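Local coordinates for protein acetyl-CoA acetyltransferase (Mycobacterium smegmatis, PDB 4EGV) that probably acts as an acyltransferase and is a monomeric thiolase-like protein with an additional C-terminal domain, at residues R18-V23 with A425-D430; R66-V71 with R99-D104; L198-R203 with I255-P260; G400-V405 with I419-P424; Y460-D465 with L495-D500. All blocks are in the same frame, centred on the assembly; numbering follows the deposited sequence.

Contact 1: R18-V23 with A425-D430; sequences RTPVIV and ADWVAD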
# COMPACT_ATOMS: atom_id res chain seq x y z
N ARG A 18 26.04 -13.42 8.36
CA ARG A 18 25.42 -12.10 8.45
C ARG A 18 24.04 -12.01 7.78
O ARG A 18 23.33 -11.01 7.94
CB ARG A 18 26.35 -11.03 7.87
CG ARG A 18 27.29 -10.41 8.89
CD ARG A 18 28.74 -10.54 8.45
NE ARG A 18 29.44 -9.26 8.48
CZ ARG A 18 29.80 -8.58 7.40
NH1 ARG A 18 30.43 -7.42 7.52
NH2 ARG A 18 29.51 -9.05 6.19
N THR A 19 23.67 -13.05 7.05
CA THR A 19 22.40 -13.09 6.34
C THR A 19 21.23 -12.89 7.32
O THR A 19 21.18 -13.53 8.37
CB THR A 19 22.28 -14.39 5.54
OG1 THR A 19 23.41 -14.52 4.68
CG2 THR A 19 21.00 -14.41 4.70
N PRO A 20 20.31 -11.96 7.00
CA PRO A 20 19.15 -11.65 7.82
C PRO A 20 17.98 -12.60 7.61
O PRO A 20 17.61 -12.96 6.49
CB PRO A 20 18.79 -10.26 7.36
CG PRO A 20 19.18 -10.22 5.96
CD PRO A 20 20.39 -11.07 5.83
N VAL A 21 17.41 -13.03 8.73
CA VAL A 21 16.20 -13.81 8.71
C VAL A 21 15.12 -13.18 9.60
O VAL A 21 15.41 -12.64 10.68
CB VAL A 21 16.48 -15.30 9.10
CG1 VAL A 21 17.05 -16.04 7.93
CG2 VAL A 21 17.40 -15.42 10.31
N ILE A 22 13.88 -13.24 9.13
CA ILE A 22 12.74 -12.99 10.03
C ILE A 22 12.47 -14.20 10.93
O ILE A 22 12.24 -15.31 10.40
CB ILE A 22 11.49 -12.53 9.29
CG1 ILE A 22 11.77 -11.20 8.63
CG2 ILE A 22 10.31 -12.43 10.25
CD1 ILE A 22 10.60 -10.63 7.91
N VAL A 23 12.56 -13.99 12.25
CA VAL A 23 12.42 -15.08 13.23
C VAL A 23 11.14 -15.11 14.04
O VAL A 23 10.71 -16.19 14.44
CB VAL A 23 13.63 -15.29 14.14
CG1 VAL A 23 14.83 -15.54 13.30
CG2 VAL A 23 13.82 -14.12 15.07
N ALA A 425 19.51 -18.15 1.38
CA ALA A 425 20.47 -17.57 0.47
C ALA A 425 21.13 -16.40 1.07
O ALA A 425 20.69 -15.91 2.06
CB ALA A 425 19.84 -17.18 -0.79
N ASP A 426 22.17 -15.94 0.41
CA ASP A 426 22.87 -14.75 0.80
C ASP A 426 22.06 -13.58 0.39
O ASP A 426 21.44 -13.60 -0.60
CB ASP A 426 24.18 -14.68 0.05
CG ASP A 426 25.30 -15.38 0.74
OD1 ASP A 426 25.04 -16.26 1.54
OD2 ASP A 426 26.45 -15.04 0.47
N TRP A 427 22.12 -12.52 1.15
CA TRP A 427 21.50 -11.29 0.78
C TRP A 427 22.09 -10.81 -0.52
O TRP A 427 23.27 -10.74 -0.64
CB TRP A 427 21.75 -10.27 1.87
CG TRP A 427 21.18 -8.95 1.68
CD1 TRP A 427 21.79 -7.88 1.20
CD2 TRP A 427 19.86 -8.54 2.01
NE1 TRP A 427 20.95 -6.82 1.17
CE2 TRP A 427 19.75 -7.21 1.67
CE3 TRP A 427 18.76 -9.18 2.54
CZ2 TRP A 427 18.61 -6.52 1.85
CZ3 TRP A 427 17.64 -8.49 2.70
CH2 TRP A 427 17.56 -7.18 2.36
N VAL A 428 21.23 -10.51 -1.47
CA VAL A 428 21.56 -9.91 -2.74
C VAL A 428 21.15 -8.42 -2.71
O VAL A 428 19.98 -8.11 -2.53
CB VAL A 428 20.82 -10.64 -3.91
CG1 VAL A 428 21.16 -10.02 -5.29
CG2 VAL A 428 21.06 -12.14 -3.89
N ALA A 429 22.11 -7.51 -2.88
CA ALA A 429 21.80 -6.08 -3.00
C ALA A 429 20.92 -5.80 -4.24
O ALA A 429 21.19 -6.31 -5.32
CB ALA A 429 23.09 -5.21 -3.00
N ASP A 430 19.86 -5.02 -4.07
CA ASP A 430 19.00 -4.62 -5.18
C ASP A 430 19.46 -3.33 -5.92
O ASP A 430 20.20 -2.50 -5.41
CB ASP A 430 17.49 -4.60 -4.78
CG ASP A 430 17.10 -3.40 -3.89
OD1 ASP A 430 17.26 -2.25 -4.33
OD2 ASP A 430 16.59 -3.62 -2.77

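Contact 2: R66-V71 with R99-D104; sequences RAIDTV and RNIGAD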
# COMPACT_ATOMS: atom_id res chain seq x y z
N ARG A 66 16.79 -8.57 25.55
CA ARG A 66 18.07 -7.96 25.94
C ARG A 66 19.06 -7.84 24.78
O ARG A 66 19.95 -7.01 24.82
CB ARG A 66 18.70 -8.67 27.15
CG ARG A 66 18.08 -8.27 28.50
CD ARG A 66 18.77 -8.92 29.75
NE ARG A 66 18.96 -10.39 29.65
CZ ARG A 66 18.12 -11.33 30.11
NH1 ARG A 66 16.99 -11.01 30.72
NH2 ARG A 66 18.42 -12.60 29.95
N ALA A 67 18.85 -8.64 23.73
CA ALA A 67 19.76 -8.66 22.60
C ALA A 67 19.39 -7.68 21.49
O ALA A 67 20.19 -7.43 20.58
CB ALA A 67 19.89 -10.10 22.04
N ILE A 68 18.17 -7.15 21.54
CA ILE A 68 17.71 -6.16 20.55
C ILE A 68 18.54 -4.85 20.58
O ILE A 68 18.59 -4.16 21.60
CB ILE A 68 16.18 -5.83 20.69
CG1 ILE A 68 15.33 -7.05 20.40
CG2 ILE A 68 15.78 -4.71 19.74
CD1 ILE A 68 13.91 -6.95 20.90
N ASP A 69 19.15 -4.52 19.45
CA ASP A 69 19.95 -3.33 19.34
C ASP A 69 19.24 -2.15 18.63
O ASP A 69 19.63 -0.99 18.82
CB ASP A 69 21.35 -3.64 18.76
CG ASP A 69 21.33 -4.36 17.36
OD1 ASP A 69 20.88 -3.80 16.32
OD2 ASP A 69 21.83 -5.51 17.30
N THR A 70 18.20 -2.45 17.84
CA THR A 70 17.41 -1.40 17.21
C THR A 70 15.94 -1.70 17.23
O THR A 70 15.55 -2.82 16.96
CB THR A 70 17.81 -1.18 15.75
OG1 THR A 70 19.22 -1.11 15.69
CG2 THR A 70 17.22 0.13 15.23
N VAL A 71 15.16 -0.68 17.58
CA VAL A 71 13.72 -0.70 17.39
C VAL A 71 13.30 0.37 16.40
O VAL A 71 13.84 1.47 16.35
CB VAL A 71 12.91 -0.57 18.69
CG1 VAL A 71 13.22 -1.70 19.59
CG2 VAL A 71 13.16 0.72 19.39
N ARG A 99 10.62 -0.61 26.46
CA ARG A 99 10.74 -0.66 27.91
C ARG A 99 9.76 -1.71 28.37
O ARG A 99 10.08 -2.60 29.19
CB ARG A 99 10.44 0.73 28.54
CG ARG A 99 11.10 1.06 29.96
CD ARG A 99 11.43 2.62 30.13
NE ARG A 99 10.22 3.44 29.96
CZ ARG A 99 9.99 4.41 29.05
NH1 ARG A 99 10.90 4.80 28.16
NH2 ARG A 99 8.80 4.99 29.06
N ASN A 100 8.58 -1.63 27.79
CA ASN A 100 7.54 -2.59 28.06
C ASN A 100 7.81 -4.09 27.82
O ASN A 100 7.21 -4.94 28.47
CB ASN A 100 6.32 -2.22 27.24
CG ASN A 100 5.54 -1.09 27.83
OD1 ASN A 100 5.75 -0.68 28.97
ND2 ASN A 100 4.64 -0.56 27.06
N ILE A 101 8.69 -4.38 26.86
CA ILE A 101 9.09 -5.75 26.53
C ILE A 101 10.44 -6.17 27.14
O ILE A 101 10.85 -7.30 26.98
CB ILE A 101 9.09 -5.97 24.98
CG1 ILE A 101 10.16 -5.11 24.32
CG2 ILE A 101 7.74 -5.68 24.39
CD1 ILE A 101 10.58 -5.59 23.01
N GLY A 102 11.13 -5.27 27.83
CA GLY A 102 12.39 -5.59 28.49
C GLY A 102 13.62 -5.39 27.64
O GLY A 102 14.62 -6.00 27.87
N ALA A 103 13.52 -4.51 26.66
CA ALA A 103 14.62 -4.18 25.75
C ALA A 103 15.26 -2.85 26.13
O ALA A 103 14.57 -1.97 26.69
CB ALA A 103 14.14 -4.13 24.28
N ASP A 104 16.56 -2.71 25.87
CA ASP A 104 17.23 -1.41 26.01
C ASP A 104 18.21 -1.18 24.83
O ASP A 104 19.43 -1.35 24.96
CB ASP A 104 17.92 -1.28 27.39
CG ASP A 104 18.49 0.15 27.64
OD1 ASP A 104 17.84 1.14 27.22
OD2 ASP A 104 19.59 0.28 28.25
O HOH W 1 17.54 -4.47 24.10

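Contact 3: L198-R203 with I255-P260; sequences LENARR and IVDPYP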
# COMPACT_ATOMS: atom_id res chain seq x y z
N LEU A 198 -7.18 8.53 -10.41
CA LEU A 198 -6.32 7.51 -10.97
C LEU A 198 -7.10 6.38 -11.53
O LEU A 198 -6.79 5.86 -12.54
CB LEU A 198 -5.39 6.93 -9.89
CG LEU A 198 -3.99 7.49 -9.64
CD1 LEU A 198 -3.96 8.93 -9.59
CD2 LEU A 198 -3.41 6.93 -8.43
N GLU A 199 -8.12 6.00 -10.81
CA GLU A 199 -9.05 5.01 -11.20
C GLU A 199 -9.88 5.39 -12.41
O GLU A 199 -10.15 4.55 -13.18
CB GLU A 199 -9.91 4.69 -10.02
CG GLU A 199 -10.51 3.36 -10.03
CD GLU A 199 -9.71 2.31 -9.34
OE1 GLU A 199 -9.40 1.32 -9.98
OE2 GLU A 199 -9.44 2.42 -8.16
N ASN A 200 -10.25 6.65 -12.59
CA ASN A 200 -10.97 7.08 -13.76
C ASN A 200 -10.05 7.29 -14.94
O ASN A 200 -10.43 7.16 -16.06
CB ASN A 200 -11.78 8.32 -13.46
CG ASN A 200 -13.05 8.02 -12.79
OD1 ASN A 200 -13.62 7.02 -13.01
ND2 ASN A 200 -13.47 8.89 -11.97
N ALA A 201 -8.80 7.56 -14.66
CA ALA A 201 -7.76 7.60 -15.69
C ALA A 201 -7.43 6.21 -16.31
O ALA A 201 -7.09 6.12 -17.49
CB ALA A 201 -6.52 8.29 -15.19
N ARG A 202 -7.53 5.16 -15.50
CA ARG A 202 -7.30 3.79 -15.96
C ARG A 202 -8.51 3.32 -16.75
O ARG A 202 -8.39 2.55 -17.70
CB ARG A 202 -7.06 2.87 -14.76
CG ARG A 202 -6.74 1.45 -15.11
CD ARG A 202 -6.58 0.58 -13.92
NE ARG A 202 -6.48 -0.81 -14.33
CZ ARG A 202 -7.51 -1.65 -14.45
NH1 ARG A 202 -8.73 -1.23 -14.15
NH2 ARG A 202 -7.32 -2.91 -14.86
N ARG A 203 -9.68 3.79 -16.35
CA ARG A 203 -10.88 3.49 -17.10
C ARG A 203 -10.85 4.07 -18.51
O ARG A 203 -11.32 3.43 -19.46
CB ARG A 203 -12.13 3.96 -16.36
CG ARG A 203 -13.39 3.53 -17.05
CD ARG A 203 -14.64 3.93 -16.37
NE ARG A 203 -14.86 5.37 -16.38
CZ ARG A 203 -15.38 6.06 -17.39
NH1 ARG A 203 -15.73 5.44 -18.47
NH2 ARG A 203 -15.56 7.36 -17.29
N ILE A 255 -19.83 7.63 -2.61
CA ILE A 255 -19.04 8.55 -1.76
C ILE A 255 -18.19 9.51 -2.60
O ILE A 255 -18.39 10.69 -2.59
CB ILE A 255 -18.08 7.77 -0.81
CG1 ILE A 255 -18.85 6.85 0.13
CG2 ILE A 255 -17.18 8.72 0.05
CD1 ILE A 255 -19.36 7.51 1.44
N VAL A 256 -17.22 8.95 -3.30
CA VAL A 256 -16.34 9.69 -4.18
C VAL A 256 -16.23 8.84 -5.47
O VAL A 256 -16.03 7.64 -5.38
CB VAL A 256 -14.97 9.95 -3.49
CG1 VAL A 256 -13.91 10.26 -4.49
CG2 VAL A 256 -15.07 11.08 -2.45
N ASP A 257 -16.41 9.47 -6.63
CA ASP A 257 -16.43 8.75 -7.89
C ASP A 257 -15.08 8.12 -8.15
O ASP A 257 -14.07 8.81 -8.16
CB ASP A 257 -16.83 9.65 -9.06
CG ASP A 257 -17.59 8.89 -10.16
OD1 ASP A 257 -18.83 8.76 -10.05
OD2 ASP A 257 -16.95 8.43 -11.15
N PRO A 258 -15.06 6.82 -8.45
CA PRO A 258 -16.16 5.96 -8.84
C PRO A 258 -16.63 4.98 -7.79
O PRO A 258 -17.34 4.02 -8.15
CB PRO A 258 -15.57 5.18 -10.01
CG PRO A 258 -14.16 5.04 -9.67
CD PRO A 258 -13.78 6.15 -8.71
N TYR A 259 -16.26 5.20 -6.53
CA TYR A 259 -16.47 4.21 -5.45
C TYR A 259 -17.75 4.34 -4.63
O TYR A 259 -18.06 5.40 -4.09
CB TYR A 259 -15.34 4.20 -4.45
CG TYR A 259 -13.97 4.27 -5.03
CD1 TYR A 259 -13.40 3.16 -5.67
CD2 TYR A 259 -13.20 5.44 -4.89
CE1 TYR A 259 -12.12 3.21 -6.18
CE2 TYR A 259 -11.93 5.51 -5.41
CZ TYR A 259 -11.39 4.39 -6.05
OH TYR A 259 -10.12 4.46 -6.53
N PRO A 260 -18.49 3.22 -4.53
CA PRO A 260 -19.58 3.09 -3.56
C PRO A 260 -19.02 2.84 -2.18
O PRO A 260 -17.94 2.30 -2.05
CB PRO A 260 -20.36 1.88 -4.05
CG PRO A 260 -19.61 1.31 -5.22
CD PRO A 260 -18.35 2.04 -5.41

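Contact 4: G400-V405 with I419-P424; sequences GQFALV and IYSTEP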
# COMPACT_ATOMS: atom_id res chain seq x y z
N GLY A 400 10.13 -23.99 1.26
CA GLY A 400 10.61 -24.01 -0.12
C GLY A 400 9.89 -23.08 -1.10
O GLY A 400 10.51 -22.60 -2.04
N GLN A 401 8.59 -22.83 -0.87
CA GLN A 401 7.80 -21.89 -1.68
C GLN A 401 8.07 -20.39 -1.40
O GLN A 401 8.71 -20.05 -0.42
CB GLN A 401 6.34 -22.25 -1.56
CG GLN A 401 5.97 -23.45 -2.40
CD GLN A 401 4.62 -24.01 -2.02
OE1 GLN A 401 4.54 -25.04 -1.37
NE2 GLN A 401 3.55 -23.33 -2.41
N PHE A 402 7.60 -19.52 -2.28
CA PHE A 402 7.89 -18.09 -2.24
C PHE A 402 6.65 -17.25 -2.13
O PHE A 402 5.70 -17.54 -2.79
CB PHE A 402 8.65 -17.66 -3.49
CG PHE A 402 10.07 -18.11 -3.52
CD1 PHE A 402 11.10 -17.24 -3.19
CD2 PHE A 402 10.38 -19.42 -3.87
CE1 PHE A 402 12.43 -17.67 -3.22
CE2 PHE A 402 11.70 -19.86 -3.90
CZ PHE A 402 12.72 -18.98 -3.59
N ALA A 403 6.69 -16.19 -1.31
CA ALA A 403 5.55 -15.21 -1.09
C ALA A 403 5.92 -13.74 -1.35
O ALA A 403 6.90 -13.24 -0.81
CB ALA A 403 4.97 -15.35 0.30
N LEU A 404 5.14 -13.06 -2.17
CA LEU A 404 5.39 -11.67 -2.50
C LEU A 404 4.47 -10.72 -1.70
O LEU A 404 3.25 -10.91 -1.62
CB LEU A 404 5.26 -11.46 -4.01
CG LEU A 404 5.68 -10.13 -4.61
CD1 LEU A 404 6.28 -10.34 -5.95
CD2 LEU A 404 4.51 -9.17 -4.72
N VAL A 405 5.07 -9.69 -1.11
CA VAL A 405 4.31 -8.66 -0.43
C VAL A 405 4.52 -7.35 -1.18
O VAL A 405 5.64 -6.99 -1.43
CB VAL A 405 4.72 -8.54 1.08
CG1 VAL A 405 4.02 -7.42 1.79
CG2 VAL A 405 4.45 -9.82 1.81
N ILE A 419 9.92 -10.41 -1.04
CA ILE A 419 9.63 -11.79 -1.35
C ILE A 419 10.30 -12.60 -0.28
O ILE A 419 11.45 -12.42 -0.01
CB ILE A 419 10.11 -12.19 -2.76
CG1 ILE A 419 9.46 -11.28 -3.82
CG2 ILE A 419 9.81 -13.66 -3.00
CD1 ILE A 419 9.76 -11.60 -5.25
N TYR A 420 9.53 -13.50 0.31
CA TYR A 420 9.92 -14.33 1.45
C TYR A 420 9.89 -15.84 1.13
O TYR A 420 9.07 -16.29 0.33
CB TYR A 420 8.98 -14.02 2.61
CG TYR A 420 8.99 -12.58 3.00
CD1 TYR A 420 9.90 -12.11 3.91
CD2 TYR A 420 8.10 -11.68 2.46
CE1 TYR A 420 9.95 -10.78 4.26
CE2 TYR A 420 8.14 -10.37 2.81
CZ TYR A 420 9.07 -9.92 3.71
OH TYR A 420 9.12 -8.61 4.10
N SER A 421 10.80 -16.59 1.75
CA SER A 421 10.92 -18.06 1.62
C SER A 421 11.80 -18.67 2.71
O SER A 421 12.68 -18.02 3.26
CB SER A 421 11.53 -18.44 0.29
OG SER A 421 11.58 -19.83 0.16
N THR A 422 11.58 -19.93 3.01
CA THR A 422 12.44 -20.68 3.93
C THR A 422 13.75 -21.14 3.29
O THR A 422 14.72 -21.46 3.99
CB THR A 422 11.74 -21.92 4.48
OG1 THR A 422 11.10 -22.62 3.41
CG2 THR A 422 10.73 -21.54 5.54
N GLU A 423 13.77 -21.18 1.96
CA GLU A 423 14.93 -21.57 1.16
C GLU A 423 16.09 -20.56 1.33
O GLU A 423 15.96 -19.42 0.94
CB GLU A 423 14.53 -21.77 -0.32
CG GLU A 423 15.49 -22.63 -1.18
CD GLU A 423 15.28 -22.45 -2.71
OE1 GLU A 423 14.28 -23.02 -3.26
OE2 GLU A 423 16.09 -21.75 -3.37
N PRO A 424 17.23 -20.96 1.84
CA PRO A 424 18.25 -20.01 2.26
C PRO A 424 19.10 -19.38 1.18
O PRO A 424 19.40 -19.98 0.20
CB PRO A 424 19.13 -20.87 3.15
CG PRO A 424 18.34 -21.97 3.50
CD PRO A 424 17.55 -22.28 2.35

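Contact 5: Y460-D465 with L495-D500; sequences YTVRYD and LLSEGD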
# COMPACT_ATOMS: atom_id res chain seq x y z
N TYR A 460 -11.30 12.77 -13.87
CA TYR A 460 -12.30 13.46 -13.07
C TYR A 460 -12.62 12.63 -11.83
O TYR A 460 -12.37 11.42 -11.75
CB TYR A 460 -13.59 13.66 -13.90
CG TYR A 460 -14.31 12.36 -14.23
CD1 TYR A 460 -15.39 11.93 -13.46
CD2 TYR A 460 -13.90 11.57 -15.30
CE1 TYR A 460 -16.05 10.74 -13.75
CE2 TYR A 460 -14.55 10.37 -15.60
CZ TYR A 460 -15.64 9.96 -14.82
OH TYR A 460 -16.28 8.77 -15.10
N THR A 461 -13.19 13.31 -10.85
CA THR A 461 -13.94 12.62 -9.81
C THR A 461 -15.08 13.52 -9.33
O THR A 461 -15.14 14.69 -9.69
CB THR A 461 -12.99 12.15 -8.67
OG1 THR A 461 -13.73 11.38 -7.71
CG2 THR A 461 -12.29 13.32 -8.03
N VAL A 462 -16.00 12.96 -8.55
CA VAL A 462 -17.07 13.75 -7.98
C VAL A 462 -17.16 13.49 -6.48
O VAL A 462 -17.04 12.34 -6.03
CB VAL A 462 -18.42 13.44 -8.64
CG1 VAL A 462 -19.51 14.41 -8.13
CG2 VAL A 462 -18.33 13.52 -10.14
N ARG A 463 -17.38 14.54 -5.70
CA ARG A 463 -17.62 14.36 -4.27
C ARG A 463 -19.11 14.33 -3.98
O ARG A 463 -19.77 15.34 -4.12
CB ARG A 463 -16.97 15.46 -3.45
CG ARG A 463 -15.51 15.68 -3.73
CD ARG A 463 -14.80 16.28 -2.55
NE ARG A 463 -14.99 15.40 -1.40
CZ ARG A 463 -14.12 15.21 -0.42
NH1 ARG A 463 -12.94 15.84 -0.39
NH2 ARG A 463 -14.44 14.36 0.54
N TYR A 464 -19.62 13.18 -3.59
CA TYR A 464 -21.04 12.99 -3.32
C TYR A 464 -21.35 13.24 -1.85
O TYR A 464 -22.50 13.29 -1.43
CB TYR A 464 -21.51 11.60 -3.73
CG TYR A 464 -21.31 11.27 -5.16
CD1 TYR A 464 -22.18 11.73 -6.13
CD2 TYR A 464 -20.25 10.46 -5.57
CE1 TYR A 464 -21.99 11.41 -7.48
CE2 TYR A 464 -20.07 10.12 -6.90
CZ TYR A 464 -20.94 10.60 -7.85
OH TYR A 464 -20.74 10.26 -9.15
N ASP A 465 -20.31 13.42 -1.06
CA ASP A 465 -20.48 13.69 0.34
C ASP A 465 -20.63 15.19 0.60
O ASP A 465 -20.95 15.58 1.70
CB ASP A 465 -19.36 13.04 1.18
CG ASP A 465 -17.94 13.19 0.55
OD1 ASP A 465 -17.83 13.26 -0.69
OD2 ASP A 465 -16.93 13.24 1.28
N LEU A 495 -22.98 15.42 -16.10
CA LEU A 495 -22.18 14.63 -17.04
C LEU A 495 -21.15 13.75 -16.33
O LEU A 495 -20.97 12.59 -16.72
CB LEU A 495 -21.51 15.51 -18.11
CG LEU A 495 -20.75 14.76 -19.21
CD1 LEU A 495 -21.67 14.09 -20.27
CD2 LEU A 495 -19.73 15.66 -19.85
N LEU A 496 -20.48 14.28 -15.30
CA LEU A 496 -19.48 13.52 -14.53
C LEU A 496 -20.07 12.41 -13.66
O LEU A 496 -19.45 11.35 -13.48
CB LEU A 496 -18.60 14.43 -13.68
CG LEU A 496 -17.86 15.59 -14.32
CD1 LEU A 496 -17.17 16.47 -13.29
CD2 LEU A 496 -16.86 15.12 -15.33
N SER A 497 -21.28 12.64 -13.13
CA SER A 497 -21.95 11.66 -12.27
C SER A 497 -22.71 10.56 -13.01
O SER A 497 -22.77 9.43 -12.54
CB SER A 497 -22.93 12.35 -11.32
OG SER A 497 -22.38 13.51 -10.74
N GLU A 498 -23.29 10.91 -14.16
CA GLU A 498 -24.29 10.06 -14.80
C GLU A 498 -23.98 9.67 -16.25
O GLU A 498 -24.55 8.71 -16.75
CB GLU A 498 -25.66 10.74 -14.77
CG GLU A 498 -26.31 10.84 -13.37
CD GLU A 498 -27.75 11.43 -13.37
OE1 GLU A 498 -28.22 12.00 -14.40
OE2 GLU A 498 -28.41 11.33 -12.31
N GLY A 499 -22.93 10.25 -16.80
CA GLY A 499 -22.47 9.89 -18.12
C GLY A 499 -21.04 9.42 -18.27
O GLY A 499 -20.54 8.73 -17.43
N ASP A 500 -20.39 9.80 -19.34
CA ASP A 500 -19.00 9.44 -19.61
C ASP A 500 -18.30 10.67 -20.18
O ASP A 500 -18.53 11.05 -21.31
CB ASP A 500 -18.97 8.28 -20.60
CG ASP A 500 -17.66 7.56 -20.60
OD1 ASP A 500 -16.65 8.19 -20.35
OD2 ASP A 500 -17.65 6.38 -20.91

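Contact 1: R18-V23 with A425-D430
Two side chains of R18-V23 make this contact, Thr19 against the backbone and Pro20 against an indole. The methyl CG2 of Thr19 lies beside the carbonyl O of Ala425 as plain packing. The threonine hydroxyl reaches the next residue more loosely, Thr19 OG1 lying 3.9 Å from Asp426 CA. The Pro20 ring then meets Trp427 at the benzo part of the indole, Pro20 CG standing 3.6 Å from Trp427 CE3 with CZ3 slightly farther off, and the two side chains cross at about a right angle. No hydrogen bond links the segments, so this contact is van der Waals in kind.

Torsions account for these placements. Thr19 has CG2 anti to the backbone N and OG1 beside that N (chi1 -55°), which places the methyl next to Ala425 while OG1 bonds to Asp16 O. Trp427 has CG anti to its own N (chi1 -179°), swinging the indole back toward the proline. The indole also stacks with the ring of His299, whose ND1 is hydrogen-bonded to Asp430 OD2. In the thiolase fold the contact lies where strand 20-29 begins, a strand flanked in the mixed sheet by 271-279 and 294-303; the loop leading from strand 414-421 to helix 432-440 runs along strand 294-303, with Ala425 touching Arg297 and Trp427 touching Leu296.

Contact 2: R66-V71 with R99-D104
Ile68 is the side chain that carries this contact, in the short link between helix 61-67 and strand 70-73. From CB, its CG1 branch is anti to the carbonyl carbon and beside the backbone N, while CG2 is anti to N. The CG1 branch runs on extended (chi2 162°) to CD1, and it is this tip that crosses to R99-D104. There Ile68 CD1 meets Ile101 CD1 at 4.2 Å, the two side chains crossing at about a right angle, and the same methyl has Ala103 CB as a second apolar neighbour at 4.4 Å. Ile101 presents its tip from the crowded position between its backbone N and carbonyl carbon (chi1 66°).

The main chain of Ile68 is tied across by a water molecule. This water donates to Ile68 O at 2.7 Å and accepts from Asp104 N, also at 2.7 Å, bridging two backbones that make no direct hydrogen bond. Farther out, the aliphatic CG of Arg66 passes 4.2 Å from Gly102 O. Strand 136-143 lies against the apolar pair, Val136 touching Ile68 and Leu138 touching Ile101. Helix 93-101 closes in a Schellman motif, with Gly102 at positive phi (91°) turning the chain toward strand 107-110, which pairs in parallel with 70-73 as in a beta-alpha-beta crossover of the thiolase fold.

Contact 3: L198-R203 with I255-P260
Glu199 has CG anti to its backbone N (chi1 -155°) and then bends at chi2 (92°), while the ring of Tyr259 stands with CG anti to the carbonyl carbon, beside its own N; together these torsions bring the carboxylate to the phenol OH, the two side chains crossing at about a right angle. The setting is a helix packed against a tight two-stranded antiparallel hairpin: helix 191-206 on one side, strands 254-256 and 259-260 on the other, joined through Asp257 and a cis peptide before Pro258.

The phenol donates to the acid, Tyr259 OH lying 2.7 Å from Glu199 OE2 and using the anti lone pair of that oxygen. OE2 sits at the ring edge, in its plane, although the carboxylate itself is turned 86° from the ring. The other oxygen, OE1, is hydrogen-bonded to Tyr213, so both oxygens of this buried acid are engaged; two phenols would be expected to stabilise its charged form. Pro258 places its CD over the centre of one face of the Tyr259 ring and its CG 4.0 Å from Glu199 CG.

Asn200 meets the same proline tip to tip, OD1 approaching Pro258 CG at 3.9 Å. Its ND2 is hydrogen-bonded to Tyr460 O, and Asp257 OD1 to Tyr464 OH, which fastens the two segments to strand 453-463 and the residue that follows it. The remaining polar approach is looser, Asn200 ND2 standing 3.6 Å from Asp257 OD2.

Contact 4: G400-V405 with I419-P424
The Phe402 ring lies with one face against Ser421, whose CB stands 3.8 Å from the ring centroid, 18° off the normal and offset toward the rim, a CH-pi contact. At the ring edge Phe402 CD1 meets Ile419 CG2, the two side chains crossing obliquely. Leu404 and Ile419 also cross obliquely on that face of the sheet, with 3.8 Å between Leu404 CD1 and Ile419 CD1, against Leu327 of helix 317-330. The other face carries Ala403 and Tyr420, where Val405 CG2 comes obliquely to Tyr420 CE2 beside helix 383-397.

Backbone bonding sets these orientations. Ala403 and Tyr420 form an antiparallel hydrogen-bonded pair, Ala403 N to Tyr420 O and Tyr420 N to Ala403 O both 2.9 Å and in the carbonyl planes. Leu404 and Ile419 are the adjoining non-hydrogen-bonded pair of this beta hairpin of strands 402-409 and 414-421.

Toward the open end of the hairpin, side-chain hydroxyls take over from the last residue of the strand on. Ser421 OG donates to Gln401 O at 2.9 Å from above the carbonyl plane and accepts from Glu423 N, an ST turn. Gly400 N donates to Thr422 OG1 at 2.7 Å. The hairpin's open end is thus held by hydroxyls bonded to backbone, its interior by regular sheet bonding between apolar layers.

Contact 5: Y460-D465 with L495-D500
Helix 490-498 lies against strand 453-463 of the five-stranded antiparallel sheet in the additional C-terminal domain, a family grouped with the OB clan. Leu496 is the first residue of the helix segment to touch, and within that segment it is the one most buried by Y460-D465. Its CB meets Val462 CG2 at 3.7 Å, and its CD2 lies 3.9 Å from Tyr460 CB, the leucine and tyrosine side chains sliding past each other in opposite directions. Leu496 O in turn comes within 3.5 Å of Tyr460 CE1. The tyrosine holds the crowded position (chi1 67°), and its OH is hydrogen-bonded to Arg203.

Ser497 follows, its OG beside the backbone N (chi1 -45°) and hydrogen-bonded to Val493 O. Across from it, the Tyr464 ring has Val462 CG1 over one face; Tyr464 OH, bonded to Asp257, lies 3.6 Å from Ser497 CA. Gly499 leaves the helix, its N bonded to Leu495 O, and Asp500 OD2 pairs with Arg203 NH1 in a salt bridge.

Overall arrangement
Contacts 3, 4 and 5 are buried, whereas contacts 1 and 2 are only partly buried. Contacts 1, 2 and 4 all reach the mixed nine-stranded sheet. Of these, contact 4 is built on sheet hydrogen bonds, contact 1 on apolar and backbone packing, and contact 2 on an apolar pair with a bridging water. Contacts 1 and 4 also touch, through Ile22 and Tyr420. On the opposite side of the chain's centre from contact 1, contacts 3 and 5 have centres about 9 Å apart and share a polar seam: Asp257 meets Tyr464 and Thr461, joining the helix-hairpin region to the C-terminal domain. Between its own segments contact 5 has no hydrogen bond and is mostly apolar, while contact 3 buries a carboxylate.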